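Guanylate kinase (Stenotrophomonas maltophilia, PDB 6WCT) catalyses the transfer of a phosphate group from ATP to GMP, giving GDP and ADP, and thereby probably serves GMP recycling. Local coordinates at residues A[26-31]-A[136-141]; A[46-51]-A[112-117]; A[56-61]-A[68-73]. One frame throughout, in Å; residues are numbered along the deposited sequence.

Contact 1 of 3, residues A[26-31]-A[136-141]. With 5GP (guanosine-5'-monophosphate), chain E.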
loop_
_atom_site.group_PDB
_atom_site.type_symbol
_atom_site.label_atom_id
_atom_site.label_comp_id
_atom_site.label_asym_id
_atom_site.label_seq_id
_atom_site.Cartn_x
_atom_site.Cartn_y
_atom_site.Cartn_z
ATOM N N ILE A 26 -6.818 -6.256 -8.540
ATOM C CA ILE A 26 -7.730 -7.360 -8.268
ATOM C C ILE A 26 -8.249 -7.203 -6.851
ATOM O O ILE A 26 -7.457 -7.043 -5.916
ATOM C CB ILE A 26 -7.064 -8.739 -8.432
ATOM C CG1 ILE A 26 -6.530 -8.923 -9.845
ATOM C CG2 ILE A 26 -8.071 -9.850 -8.124
ATOM C CD1 ILE A 26 -5.925 -10.297 -10.074
ATOM N N VAL A 27 -9.568 -7.251 -6.693
ATOM C CA VAL A 27 -10.198 -7.291 -5.376
ATOM C C VAL A 27 -11.020 -8.577 -5.327
ATOM O O VAL A 27 -11.973 -8.743 -6.102
ATOM C CB VAL A 27 -11.089 -6.069 -5.093
ATOM C CG1 VAL A 27 -11.711 -6.209 -3.713
ATOM C CG2 VAL A 27 -10.319 -4.779 -5.224
ATOM N N ALA A 28 -10.649 -9.484 -4.425
ATOM C CA ALA A 28 -11.330 -10.755 -4.285
ATOM C C ALA A 28 -11.989 -10.846 -2.919
ATOM O O ALA A 28 -11.515 -10.268 -1.938
ATOM C CB ALA A 28 -10.374 -11.911 -4.431
ATOM N N ALA A 29 -13.041 -11.629 -2.861
ATOM C CA ALA A 29 -13.818 -11.835 -1.650
ATOM C C ALA A 29 -14.865 -12.888 -1.953
ATOM O O ALA A 29 -15.384 -12.922 -3.077
ATOM C CB ALA A 29 -14.501 -10.540 -1.205
ATOM N N PRO A 30 -15.236 -13.729 -0.995
ATOM C CA PRO A 30 -16.420 -14.561 -1.212
ATOM C C PRO A 30 -17.621 -13.648 -1.372
ATOM O O PRO A 30 -17.686 -12.574 -0.771
ATOM C CB PRO A 30 -16.507 -15.398 0.068
ATOM C CG PRO A 30 -15.836 -14.533 1.128
ATOM C CD PRO A 30 -14.713 -13.833 0.379
ATOM N N SER A 31 -18.588 -14.094 -2.169
ATOM C CA SER A 31 -19.836 -13.354 -2.290
ATOM C C SER A 31 -20.492 -13.228 -0.922
ATOM O O SER A 31 -20.399 -14.130 -0.084
ATOM C CB SER A 31 -20.773 -14.039 -3.280
ATOM O OG SER A 31 -20.307 -13.863 -4.609
ATOM N N THR A 136 -3.188 -6.844 -5.721
ATOM C CA THR A 136 -4.270 -7.770 -5.377
ATOM C C THR A 136 -4.675 -7.607 -3.913
ATOM O O THR A 136 -3.816 -7.521 -3.035
ATOM C CB THR A 136 -3.870 -9.220 -5.674
ATOM O OG1 THR A 136 -2.806 -9.598 -4.808
ATOM C CG2 THR A 136 -3.374 -9.384 -7.154
ATOM N N VAL A 137 -5.986 -7.551 -3.665
ATOM C CA VAL A 137 -6.562 -7.296 -2.348
ATOM C C VAL A 137 -7.608 -8.362 -2.036
ATOM O O VAL A 137 -8.453 -8.668 -2.880
ATOM C CB VAL A 137 -7.225 -5.904 -2.277
ATOM C CG1 VAL A 137 -7.761 -5.632 -0.849
ATOM C CG2 VAL A 137 -6.273 -4.795 -2.785
ATOM N N PHE A 138 -7.600 -8.886 -0.810
ATOM C CA PHE A 138 -8.640 -9.819 -0.396
ATOM C C PHE A 138 -9.472 -9.193 0.713
ATOM O O PHE A 138 -8.931 -8.600 1.650
ATOM C CB PHE A 138 -8.081 -11.164 0.099
ATOM C CG PHE A 138 -9.079 -12.296 -0.022
ATOM C CD1 PHE A 138 -10.023 -12.516 0.960
ATOM C CD2 PHE A 138 -9.085 -13.115 -1.140
ATOM C CE1 PHE A 138 -10.950 -13.538 0.829
ATOM C CE2 PHE A 138 -10.004 -14.138 -1.273
ATOM C CZ PHE A 138 -10.940 -14.349 -0.289
ATOM N N ILE A 139 -10.790 -9.324 0.603
ATOM C CA ILE A 139 -11.702 -8.750 1.594
ATOM C C ILE A 139 -12.358 -9.902 2.330
ATOM O O ILE A 139 -12.949 -10.796 1.710
ATOM C CB ILE A 139 -12.725 -7.798 0.954
ATOM C CG1 ILE A 139 -11.972 -6.633 0.281
ATOM C CG2 ILE A 139 -13.713 -7.294 1.991
ATOM C CD1 ILE A 139 -12.842 -5.536 -0.295
ATOM N N LEU A 140 -12.212 -9.897 3.649
ATOM C CA LEU A 140 -12.753 -10.906 4.529
ATOM C C LEU A 140 -13.976 -10.358 5.241
ATOM O O LEU A 140 -14.025 -9.164 5.556
ATOM C CB LEU A 140 -11.728 -11.352 5.581
ATOM C CG LEU A 140 -10.484 -12.121 5.100
ATOM C CD1 LEU A 140 -9.590 -12.486 6.288
ATOM C CD2 LEU A 140 -10.887 -13.365 4.325
ATOM N N PRO A 141 -14.970 -11.217 5.448
ATOM C CA PRO A 141 -16.106 -10.852 6.281
ATOM C C PRO A 141 -15.700 -10.822 7.743
ATOM O O PRO A 141 -14.723 -11.473 8.139
ATOM C CB PRO A 141 -17.122 -11.977 6.002
ATOM C CG PRO A 141 -16.271 -13.146 5.662
ATOM C CD PRO A 141 -15.112 -12.569 4.880
HETATM P P 5GP E . -20.855 -15.164 -7.610
HETATM O O1P 5GP E . -21.298 -13.876 -8.258
HETATM O O2P 5GP E . -21.455 -15.436 -6.231
HETATM O O3P 5GP E . -21.022 -16.391 -8.472
HETATM O "O5'" 5GP E . -19.293 -15.081 -7.426
HETATM C "C5'" 5GP E . -18.530 -16.252 -7.218
HETATM C "C4'" 5GP E . -17.069 -15.937 -7.312
HETATM O "O4'" 5GP E . -16.707 -15.790 -8.710
HETATM C "C3'" 5GP E . -16.659 -14.619 -6.627
HETATM O "O3'" 5GP E . -15.443 -14.797 -5.913
HETATM C "C2'" 5GP E . -16.379 -13.693 -7.802
HETATM O "O2'" 5GP E . -15.443 -12.671 -7.541
HETATM C "C1'" 5GP E . -15.861 -14.682 -8.829
HETATM N N9 5GP E . -15.896 -14.182 -10.193
HETATM C C8 5GP E . -16.709 -13.188 -10.674
HETATM N N7 5GP E . -16.389 -12.801 -11.880
HETATM C C5 5GP E . -15.308 -13.598 -12.220
HETATM C C6 5GP E . -14.502 -13.608 -13.372
HETATM O O6 5GP E . -14.616 -12.871 -14.349
HETATM N N1 5GP E . -13.481 -14.539 -13.291
HETATM C C2 5GP E . -13.255 -15.367 -12.219
HETATM N N2 5GP E . -12.203 -16.193 -12.293
HETATM N N3 5GP E . -14.013 -15.366 -11.127
HETATM C C4 5GP E . -15.006 -14.464 -11.191
#

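Contact 2 of 3, residues A[46-51]-A[112-117]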
loop_
_atom_site.group_PDB
_atom_site.type_symbol
_atom_site.label_atom_id
_atom_site.label_comp_id
_atom_site.label_asym_id
_atom_site.label_seq_id
_atom_site.Cartn_x
_atom_site.Cartn_y
_atom_site.Cartn_z
ATOM N N ASP A 46 -12.605 7.359 -6.609
ATOM C CA ASP A 46 -11.346 7.292 -7.354
ATOM C C ASP A 46 -11.713 6.872 -8.772
ATOM O O ASP A 46 -11.569 5.702 -9.149
ATOM C CB ASP A 46 -10.366 6.306 -6.721
ATOM C CG ASP A 46 -8.955 6.482 -7.242
ATOM O OD1 ASP A 46 -8.759 7.303 -8.182
ATOM O OD2 ASP A 46 -8.053 5.781 -6.720
ATOM N N PRO A 47 -12.190 7.812 -9.592
ATOM C CA PRO A 47 -12.733 7.450 -10.910
ATOM C C PRO A 47 -11.696 7.109 -11.973
ATOM O O PRO A 47 -12.090 6.708 -13.079
ATOM C CB PRO A 47 -13.530 8.698 -11.301
ATOM C CG PRO A 47 -12.754 9.834 -10.649
ATOM C CD PRO A 47 -12.212 9.259 -9.345
ATOM N N GLN A 48 -10.398 7.270 -11.710
ATOM C CA GLN A 48 -9.452 6.877 -12.745
ATOM C C GLN A 48 -9.299 5.358 -12.875
ATOM O O GLN A 48 -8.473 4.903 -13.672
ATOM C CB GLN A 48 -8.098 7.535 -12.504
ATOM C CG GLN A 48 -7.224 6.810 -11.548
ATOM C CD GLN A 48 -5.937 7.559 -11.310
ATOM O OE1 GLN A 48 -5.695 8.034 -10.206
ATOM N NE2 GLN A 48 -5.108 7.686 -12.351
ATOM N N ILE A 49 -10.058 4.567 -12.125
ATOM C CA ILE A 49 -9.999 3.113 -12.197
ATOM C C ILE A 49 -11.329 2.646 -12.753
ATOM O O ILE A 49 -12.385 2.975 -12.204
ATOM C CB ILE A 49 -9.736 2.468 -10.831
ATOM C CG1 ILE A 49 -8.462 3.016 -10.207
ATOM C CG2 ILE A 49 -9.691 0.944 -10.956
ATOM C CD1 ILE A 49 -8.254 2.504 -8.790
ATOM N N ALA A 50 -11.283 1.873 -13.826
ATOM C CA ALA A 50 -12.476 1.347 -14.465
ATOM C C ALA A 50 -12.770 -0.055 -13.954
ATOM O O ALA A 50 -11.867 -0.811 -13.590
ATOM C CB ALA A 50 -12.340 1.342 -15.988
ATOM N N LEU A 51 -14.053 -0.358 -13.853
ATOM C CA LEU A 51 -14.519 -1.672 -13.451
ATOM C C LEU A 51 -14.810 -2.540 -14.673
ATOM O O LEU A 51 -15.244 -2.050 -15.714
ATOM C CB LEU A 51 -15.777 -1.512 -12.592
ATOM C CG LEU A 51 -16.496 -2.739 -12.059
ATOM C CD1 LEU A 51 -15.544 -3.640 -11.250
ATOM C CD2 LEU A 51 -17.662 -2.279 -11.222
ATOM N N GLY A 112 -3.428 2.944 -21.183
ATOM C CA GLY A 112 -3.154 3.712 -19.986
ATOM C C GLY A 112 -4.303 3.796 -19.013
ATOM O O GLY A 112 -4.241 4.591 -18.066
ATOM N N GLN A 113 -5.334 2.984 -19.200
ATOM C CA GLN A 113 -6.488 2.978 -18.319
ATOM C C GLN A 113 -6.286 1.939 -17.222
ATOM O O GLN A 113 -5.985 0.777 -17.518
ATOM C CB GLN A 113 -7.754 2.675 -19.127
ATOM C CG GLN A 113 -8.990 2.387 -18.295
ATOM C CD GLN A 113 -9.562 3.624 -17.632
ATOM O OE1 GLN A 113 -9.906 4.609 -18.297
ATOM N NE2 GLN A 113 -9.642 3.591 -16.305
ATOM N N ASP A 114 -6.421 2.365 -15.958
ATOM C CA ASP A 114 -6.414 1.418 -14.849
ATOM C C ASP A 114 -7.705 0.610 -14.843
ATOM O O ASP A 114 -8.787 1.128 -15.144
ATOM C CB ASP A 114 -6.238 2.124 -13.499
ATOM C CG ASP A 114 -4.879 2.792 -13.346
ATOM O OD1 ASP A 114 -4.011 2.615 -14.228
ATOM O OD2 ASP A 114 -4.663 3.453 -12.309
ATOM N N VAL A 115 -7.586 -0.665 -14.472
ATOM C CA VAL A 115 -8.688 -1.614 -14.511
ATOM C C VAL A 115 -8.693 -2.412 -13.220
ATOM O O VAL A 115 -7.638 -2.835 -12.731
ATOM C CB VAL A 115 -8.600 -2.560 -15.730
ATOM C CG1 VAL A 115 -9.773 -3.542 -15.720
ATOM C CG2 VAL A 115 -8.609 -1.770 -17.007
ATOM N N LEU A 116 -9.880 -2.590 -12.662
ATOM C CA LEU A 116 -10.099 -3.386 -11.466
ATOM C C LEU A 116 -10.925 -4.616 -11.834
ATOM O O LEU A 116 -11.960 -4.489 -12.490
ATOM C CB LEU A 116 -10.791 -2.548 -10.397
ATOM C CG LEU A 116 -11.018 -3.149 -9.015
ATOM C CD1 LEU A 116 -11.295 -2.052 -8.037
ATOM C CD2 LEU A 116 -12.201 -4.128 -9.026
ATOM N N LEU A 117 -10.443 -5.801 -11.453
ATOM C CA LEU A 117 -11.137 -7.070 -11.670
ATOM C C LEU A 117 -11.635 -7.623 -10.337
ATOM O O LEU A 117 -10.870 -7.676 -9.372
ATOM C CB LEU A 117 -10.211 -8.099 -12.327
ATOM C CG LEU A 117 -9.463 -7.697 -13.601
ATOM C CD1 LEU A 117 -8.549 -8.818 -14.118
ATOM C CD2 LEU A 117 -10.439 -7.208 -14.709
HETATM O O HOH W 1 -11.258 5.576 -15.807
HETATM O O HOH W 2 -6.528 5.017 -15.787
#

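Contact 3 of 3, residues A[56-61]-A[68-73]. With 5GP (guanosine-5'-monophosphate), chain E.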
loop_
_atom_site.group_PDB
_atom_site.type_symbol
_atom_site.label_atom_id
_atom_site.label_comp_id
_atom_site.label_asym_id
_atom_site.label_seq_id
_atom_site.Cartn_x
_atom_site.Cartn_y
_atom_site.Cartn_z
ATOM N N THR A 56 -20.446 -14.928 -17.287
ATOM C CA THR A 56 -20.668 -16.132 -16.502
ATOM C C THR A 56 -21.749 -16.950 -17.173
ATOM O O THR A 56 -22.675 -16.398 -17.773
ATOM C CB THR A 56 -21.091 -15.827 -15.057
ATOM O OG1 THR A 56 -21.148 -17.037 -14.308
ATOM C CG2 THR A 56 -22.484 -15.209 -15.032
ATOM N N SER A 57 -21.625 -18.274 -17.077
ATOM C CA SER A 57 -22.679 -19.157 -17.544
ATOM C C SER A 57 -23.584 -19.619 -16.415
ATOM O O SER A 57 -24.505 -20.399 -16.664
ATOM C CB SER A 57 -22.090 -20.366 -18.281
ATOM O OG SER A 57 -21.342 -21.195 -17.397
ATOM N N ARG A 58 -23.331 -19.184 -15.183
ATOM C CA ARG A 58 -24.226 -19.541 -14.095
ATOM C C ARG A 58 -25.575 -18.846 -14.275
ATOM O O ARG A 58 -25.697 -17.826 -14.962
ATOM C CB ARG A 58 -23.610 -19.201 -12.734
ATOM C CG ARG A 58 -23.695 -17.741 -12.284
ATOM C CD ARG A 58 -23.857 -17.741 -10.766
ATOM N NE ARG A 58 -23.516 -16.496 -10.081
ATOM C CZ ARG A 58 -24.321 -15.443 -10.020
ATOM N NH1 ARG A 58 -25.495 -15.467 -10.642
ATOM N NH2 ARG A 58 -23.954 -14.363 -9.344
ATOM N N ALA A 59 -26.605 -19.449 -13.692
ATOM C CA ALA A 59 -27.952 -18.903 -13.782
ATOM C C ALA A 59 -28.060 -17.596 -13.004
ATOM O O ALA A 59 -27.410 -17.401 -11.978
ATOM C CB ALA A 59 -28.979 -19.917 -13.266
ATOM N N MET A 60 -28.905 -16.701 -13.502
ATOM C CA MET A 60 -29.145 -15.426 -12.844
ATOM C C MET A 60 -29.843 -15.640 -11.508
ATOM O O MET A 60 -30.740 -16.476 -11.382
ATOM C CB MET A 60 -30.026 -14.546 -13.735
ATOM C CG MET A 60 -29.343 -14.003 -14.979
ATOM S SD MET A 60 -30.468 -12.983 -15.950
ATOM C CE MET A 60 -30.381 -11.491 -14.970
ATOM N N ARG A 61 -29.384 -14.942 -10.507
ATOM C CA ARG A 61 -30.042 -14.945 -9.216
ATOM C C ARG A 61 -30.984 -13.753 -9.103
ATOM O O ARG A 61 -30.844 -12.767 -9.833
ATOM C CB ARG A 61 -28.994 -14.936 -8.090
ATOM C CG ARG A 61 -27.949 -16.032 -8.260
ATOM C CD ARG A 61 -26.750 -15.877 -7.327
ATOM N NE ARG A 61 -25.858 -17.022 -7.451
ATOM C CZ ARG A 61 -24.602 -17.061 -7.014
ATOM N NH1 ARG A 61 -24.069 -16.012 -6.404
ATOM N NH2 ARG A 61 -23.879 -18.159 -7.186
ATOM N N GLN A 68 -25.391 -5.729 -16.226
ATOM C CA GLN A 68 -24.995 -4.891 -15.098
ATOM C C GLN A 68 -24.090 -5.646 -14.130
ATOM O O GLN A 68 -22.934 -5.274 -13.945
ATOM C CB GLN A 68 -26.247 -4.345 -14.399
ATOM C CG GLN A 68 -25.956 -3.533 -13.158
ATOM C CD GLN A 68 -27.208 -2.959 -12.526
ATOM O OE1 GLN A 68 -28.256 -2.836 -13.172
ATOM N NE2 GLN A 68 -27.108 -2.610 -11.253
ATOM N N HIS A 69 -24.593 -6.684 -13.458
ATOM C CA HIS A 69 -23.741 -7.437 -12.537
ATOM C C HIS A 69 -22.839 -8.419 -13.261
ATOM O O HIS A 69 -21.705 -8.658 -12.817
ATOM C CB HIS A 69 -24.604 -8.169 -11.507
ATOM C CG HIS A 69 -25.589 -7.277 -10.818
ATOM N ND1 HIS A 69 -26.836 -7.002 -11.338
ATOM C CD2 HIS A 69 -25.489 -6.553 -9.678
ATOM C CE1 HIS A 69 -27.473 -6.171 -10.532
ATOM N NE2 HIS A 69 -26.676 -5.879 -9.520
ATOM N N TYR A 70 -23.323 -8.983 -14.367
ATOM C CA TYR A 70 -22.576 -9.925 -15.187
ATOM C C TYR A 70 -23.115 -9.827 -16.601
ATOM O O TYR A 70 -24.250 -9.407 -16.821
ATOM C CB TYR A 70 -22.732 -11.387 -14.703
ATOM C CG TYR A 70 -21.985 -11.798 -13.447
ATOM C CD1 TYR A 70 -20.680 -12.234 -13.516
ATOM C CD2 TYR A 70 -22.587 -11.735 -12.191
ATOM C CE1 TYR A 70 -19.981 -12.631 -12.368
ATOM C CE2 TYR A 70 -21.894 -12.117 -11.027
ATOM C CZ TYR A 70 -20.583 -12.562 -11.141
ATOM O OH TYR A 70 -19.857 -12.959 -10.046
ATOM N N HIS A 71 -22.329 -10.297 -17.554
ATOM C CA HIS A 71 -22.885 -10.678 -18.843
ATOM C C HIS A 71 -23.207 -12.165 -18.731
ATOM O O HIS A 71 -22.312 -13.013 -18.772
ATOM C CB HIS A 71 -21.908 -10.380 -19.973
ATOM C CG HIS A 71 -21.579 -8.927 -20.115
ATOM N ND1 HIS A 71 -22.494 -7.996 -20.558
ATOM C CD2 HIS A 71 -20.446 -8.238 -19.841
ATOM C CE1 HIS A 71 -21.931 -6.800 -20.574
ATOM N NE2 HIS A 71 -20.687 -6.919 -20.144
ATOM N N PHE A 72 -24.483 -12.484 -18.550
ATOM C CA PHE A 72 -24.898 -13.872 -18.420
ATOM C C PHE A 72 -25.061 -14.480 -19.798
ATOM O O PHE A 72 -25.793 -13.949 -20.629
ATOM C CB PHE A 72 -26.211 -13.991 -17.659
ATOM C CG PHE A 72 -26.133 -13.535 -16.236
ATOM C CD1 PHE A 72 -26.392 -12.210 -15.911
ATOM C CD2 PHE A 72 -25.825 -14.432 -15.222
ATOM C CE1 PHE A 72 -26.329 -11.778 -14.590
ATOM C CE2 PHE A 72 -25.757 -14.013 -13.891
ATOM C CZ PHE A 72 -26.008 -12.691 -13.573
ATOM N N VAL A 73 -24.370 -15.588 -20.050
ATOM C CA VAL A 73 -24.474 -16.289 -21.319
ATOM C C VAL A 73 -24.682 -17.771 -21.033
ATOM O O VAL A 73 -24.638 -18.219 -19.889
ATOM C CB VAL A 73 -23.240 -16.075 -22.208
ATOM C CG1 VAL A 73 -23.125 -14.608 -22.572
ATOM C CG2 VAL A 73 -21.983 -16.608 -21.525
HETATM P P 5GP E . -20.855 -15.164 -7.610
HETATM O O1P 5GP E . -21.298 -13.876 -8.258
HETATM O O2P 5GP E . -21.455 -15.436 -6.231
HETATM O O3P 5GP E . -21.022 -16.391 -8.472
HETATM O "O5'" 5GP E . -19.293 -15.081 -7.426
HETATM C "C5'" 5GP E . -18.530 -16.252 -7.218
HETATM C "C4'" 5GP E . -17.069 -15.937 -7.312
HETATM O "O4'" 5GP E . -16.707 -15.790 -8.710
HETATM C "C3'" 5GP E . -16.659 -14.619 -6.627
HETATM O "O3'" 5GP E . -15.443 -14.797 -5.913
HETATM C "C2'" 5GP E . -16.379 -13.693 -7.802
HETATM O "O2'" 5GP E . -15.443 -12.671 -7.541
HETATM C "C1'" 5GP E . -15.861 -14.682 -8.829
HETATM N N9 5GP E . -15.896 -14.182 -10.193
HETATM C C8 5GP E . -16.709 -13.188 -10.674
HETATM N N7 5GP E . -16.389 -12.801 -11.880
HETATM C C5 5GP E . -15.308 -13.598 -12.220
HETATM C C6 5GP E . -14.502 -13.608 -13.372
HETATM O O6 5GP E . -14.616 -12.871 -14.349
HETATM N N1 5GP E . -13.481 -14.539 -13.291
HETATM C C2 5GP E . -13.255 -15.367 -12.219
HETATM N N2 5GP E . -12.203 -16.193 -12.293
HETATM N N3 5GP E . -14.013 -15.366 -11.127
HETATM C C4 5GP E . -15.006 -14.464 -11.191
HETATM O O HOH W 3 -26.176 -17.412 -17.668
#

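Contact 1 of 3, residues A[26-31]-A[136-141]
A28 and A29 form a low step over which the ring of F138 lies flat, on one side of two parallel strands in the P-loop NTPase core sheet. A28 CB meets F138 CD2 at 3.7 Å, and A28 O and A29 CA sit over one face of the ring, both displaced toward its rim. F138 CG is anti to the backbone N (chi1 -156°), on the carbonyl-carbon side, and the ring reaches forward until P30 CD stands 3.8 Å from F138 CE1, the two side chains crossing at about a right angle. M173 of helix 159-173 packs on both P30 and F138, while F179 meets the F138 ring edge-to-face.

On the other side of the strands, branched chains do the filling. I139 CD1 fits against V27 CG1 at 3.7 Å, reaching back two residues toward the level of V137, and A29 CB rests on I139 CB at 3.9 Å. Back on the F138 side, I26 and T136 lie side by side, with T136 CG2 in the angle between I26 CB and CD1.

The backbones are laced by V137 N to I26 O (2.7 Å), A28 N to V137 O (2.8 Å) and I139 N to A28 O (2.8 Å). T136 OG1 turns instead to D180 N. Beyond the paired strands the chain enters the Walker A loop, where A29 O accepts a hydrogen bond from K35 NZ and S31 OG donates to O2P of GMP at 2.5 Å. Main-chain bonds and apolar surfaces thus hold the strands together, and the polar groups that serve the nucleotide begin where that pairing stops.

Contact 2 of 3, residues A[46-51]-A[112-117]
D114 O is gripped by two N-H donors, A50 N across the contact and NE2 of the adjacent Q113, at the edge of the parallel P-loop NTPase sheet where strand 49-51 runs alongside strand 114-117. The bond from A50 N to D114 O, 2.9 Å long, is nearly straight at hydrogen, but its donor stands 39° above the carbonyl plane. Q113 NE2 approaches D114 O in that plane, on a lone pair, also at 2.9 Å. The glutamine chain bends at chi2 (73°), which turns CD back; Q113 NE2 then lies 3.5 Å from A50 CB. One step on, L116 N binds A50 O at 2.8 Å and completes the ladder.

On the face carrying I49, L51 and L116 the contacts are apolar. I49 CG2 packs on L116 CB at 3.7 Å, and L51 CD1 meets L116 CD2 at 4.0 Å, each pair crossing at a slant. F199 of helix 188-203 covers I49 and L116 together, and L43 of helix 35-45 touches I49 and L51. D114 OD1 is taken by T23 N of the chain entering strand 24-28.

Where the segments diverge, G112 closes the preceding helix in a Schellman motif and two waters bridge the segments. One water accepts from Q113 NE2 and donates to P47 O; a second accepts from D114 N at 2.7 Å and donates to Q48 O at 2.9 Å.

Contact 3 of 3, residues A[56-61]-A[68-73]
T56 and F72 pair in a short parallel bridge, their side chains side by side on the same face, at the edge of the mixed sheet of the GMP-binding region. V73 N donates to T56 O at 3.0 Å, and T56 N to H71 O.

The tight part is built round the F72 ring. M60 covers one face from the solvent side, M60 CG standing 3.4 Å from the F72 ring centroid, almost on the ring normal, a CH-pi contact, with M60 SD over the same face as a Met-aromatic contact; Y70 CB lies over the rim of the opposite face. T56 CG2 comes in obliquely to F72 CD2 at 3.4 Å. T56 OG1, anti to the backbone N (chi1 -174°), instead accepts from R58 N in an ST turn and bonds W97 O.

On the nucleotide side, the R58 side chain crosses that of Y70 at about a right angle, guanidinium and ring planes 67° apart, and turns to the GMP phosphate. R58 NE binds O3P at 3.0 Å, and R58 NH2 binds O1P at 2.9 Å. Y70 OH donates to the same O1P in a very short bond of 2.5 Å, while R61 NH1 holds O2P at 2.7 Å. R58 and R61 lay their guanidinium groups face to face, NE of each over the centre of the other, a crowding of like charge that the phosphate, and E64 paired with R58, may offset.

The looser side is at the F72 ring edge, where R58 O lies in plane: a single water donates to R58 O and to V73 O, 2.8 Å from each.

Overall arrangement
Contacts 1 and 2 belong to the same parallel sheet, ordered 49-51, 114-117, 24-28, 135-140, 181-184. Their centres are about 17 Å apart, yet they touch, since strands 24-28 and 114-117 are neighbours and V27 N probably bonds L117 O. Contact 3 lies in the separate mixed sheet, its centre about 20 Å from that of contact 1 and 22 Å from that of contact 2, without touching either. Along the chain, segments 26-31 and 136-141 enclose both of the others, and 46-51 and 112-117 enclose contact 3. GMP spans the gap: contacts 1 and 3 both bind its phosphate, so core and GMP-binding region meet at the nucleotide.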